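Local coordinates for glycoside hydrolase family 61 protein (Myceliophthora thermophila, PDB 5UFV) that oxidatively cleaves cellulose as a copper-dependent lytic polysaccharide monooxygenase, using a reductant and oxygen or hydrogen peroxide to give C1-oxidised products, at residues A[191-194]-A[195-198]. Numbering follows the deposited sequence.
Sequences AAIP and GYCQ
Ile193 and Tyr196 meet where the chain doubles back, the two branches of the isoleucine set obliquely against the CD2-CE2 side of the tyrosine ring. Ile193 CG1 comes to 3.8 Å from Tyr196 CD2, while Ile193 CG2 straddles the CD2-CE2 bond, 4.0 Å from Tyr196 CE2. Both branches face the ring because chi1 of -51° sets CG1 anti to the carbonyl carbon and CG2 anti to the backbone N. Nearer the main chain, the methyl of Ala191 packs on the tyrosine's own CB, with Ala191 CB 3.6 Å from Tyr196 CB. The carbonyl oxygen of Ala192 lies at the ring's edge, close to its plane, and sits 3.0 Å from Tyr196 N.

The reversal is a type VIb turn: the peptide between Ile193 and Pro194 is cis, and Ala192 and Gly195 flank the pair. Gly195 follows with a phi of 140°, a backbone shape suited to a residue lacking CB. In this AA9 enzyme the turn comes just after the short edge strand 190-191 of the beta-sandwich, and Tyr196 is directed from it onto the six-stranded sheet. There its ring meets that of Trp83 and touches Ile158, while OH is hydrogen-bonded to Glu156. The copper ligand Tyr169 is about 10 Å away, side chain to side chain.

With Tyr196 CG between the backbone N and the carbonyl carbon (chi1 76°), the ring stands up beside Ile193, and chi2 sets its plane perpendicular to the plane of CA, CB and CG. One ring face receives Cys197 SG, 3.7 Å above the plane and shifted toward the rim. Ile193 is buried and also touches Leu46 of helix 45-48, whose neighbour Arg47 gives its NE to the carbonyl oxygen of Ile193.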
loop_
_atom_site.group_PDB
_atom_site.type_symbol
_atom_site.label_atom_id
_atom_site.label_comp_id
_atom_site.label_asym_id
_atom_site.label_seq_id
_atom_site.Cartn_x
_atom_site.Cartn_y
_atom_site.Cartn_z
ATOM N N ALA A 191 10.527 -8.202 0.972
ATOM C CA ALA A 191 9.622 -9.356 0.822
ATOM C C ALA A 191 9.114 -9.489 -0.610
ATOM O O ALA A 191 9.166 -8.550 -1.405
ATOM C CB ALA A 191 8.430 -9.197 1.729
ATOM N N ALA A 192 8.627 -10.676 -0.923
ATOM C CA ALA A 192 7.866 -10.907 -2.124
ATOM C C ALA A 192 6.405 -10.580 -1.871
ATOM O O ALA A 192 5.934 -10.627 -0.729
ATOM C CB ALA A 192 8.009 -12.365 -2.544
ATOM N N ILE A 193 5.696 -10.234 -2.937
ATOM C CA ILE A 193 4.246 -10.042 -2.864
ATOM C C ILE A 193 3.612 -10.668 -4.108
ATOM O O ILE A 193 3.962 -10.287 -5.229
ATOM C CB ILE A 193 3.857 -8.565 -2.854
ATOM C CG1 ILE A 193 4.632 -7.794 -1.796
ATOM C CG2 ILE A 193 2.383 -8.413 -2.565
ATOM C CD1 ILE A 193 4.436 -6.293 -1.928
ATOM N N PRO A 194 2.718 -11.642 -3.956
ATOM C CA PRO A 194 2.357 -12.286 -2.682
ATOM C C PRO A 194 3.533 -12.995 -2.035
ATOM O O PRO A 194 4.507 -13.300 -2.722
ATOM C CB PRO A 194 1.319 -13.330 -3.108
ATOM C CG PRO A 194 1.611 -13.594 -4.550
ATOM C CD PRO A 194 2.096 -12.302 -5.115
ATOM N N GLY A 195 3.440 -13.242 -0.727
ATOM C CA GLY A 195 4.528 -13.888 0.002
ATOM C C GLY A 195 4.817 -13.332 1.386
ATOM O O GLY A 195 5.194 -14.077 2.293
ATOM N N TYR A 196 4.658 -12.027 1.562
ATOM C CA TYR A 196 5.012 -11.401 2.836
ATOM C C TYR A 196 4.145 -11.827 4.031
ATOM O O TYR A 196 4.501 -11.573 5.195
ATOM C CB TYR A 196 4.999 -9.872 2.693
ATOM C CG TYR A 196 3.631 -9.223 2.660
ATOM C CD1 TYR A 196 3.016 -8.803 3.830
ATOM C CD2 TYR A 196 2.972 -9.000 1.455
ATOM C CE1 TYR A 196 1.782 -8.198 3.807
ATOM C CE2 TYR A 196 1.728 -8.390 1.419
ATOM C CZ TYR A 196 1.134 -7.986 2.605
ATOM O OH TYR A 196 -0.114 -7.375 2.600
ATOM N N CYS A 197 2.993 -12.420 3.743
ATOM C CA CYS A 197 2.124 -12.929 4.787
ATOM C C CYS A 197 1.488 -14.194 4.282
ATOM O O CYS A 197 1.429 -14.375 3.079
ATOM C CB CYS A 197 1.042 -11.910 5.152
ATOM S SG CYS A 197 -0.108 -11.455 3.824
ATOM N N GLN A 198 1.048 -15.063 5.196
ATOM C CA GLN A 198 0.239 -16.245 4.862
ATOM C C GLN A 198 -1.201 -16.011 5.263
ATOM O O GLN A 198 -1.472 -15.290 6.205
ATOM C CB GLN A 198 0.734 -17.509 5.587
ATOM C CG GLN A 198 2.221 -17.779 5.449
ATOM C CD GLN A 198 2.596 -18.041 4.010
ATOM O OE1 GLN A 198 2.128 -19.006 3.407
ATOM N NE2 GLN A 198 3.437 -17.177 3.449
#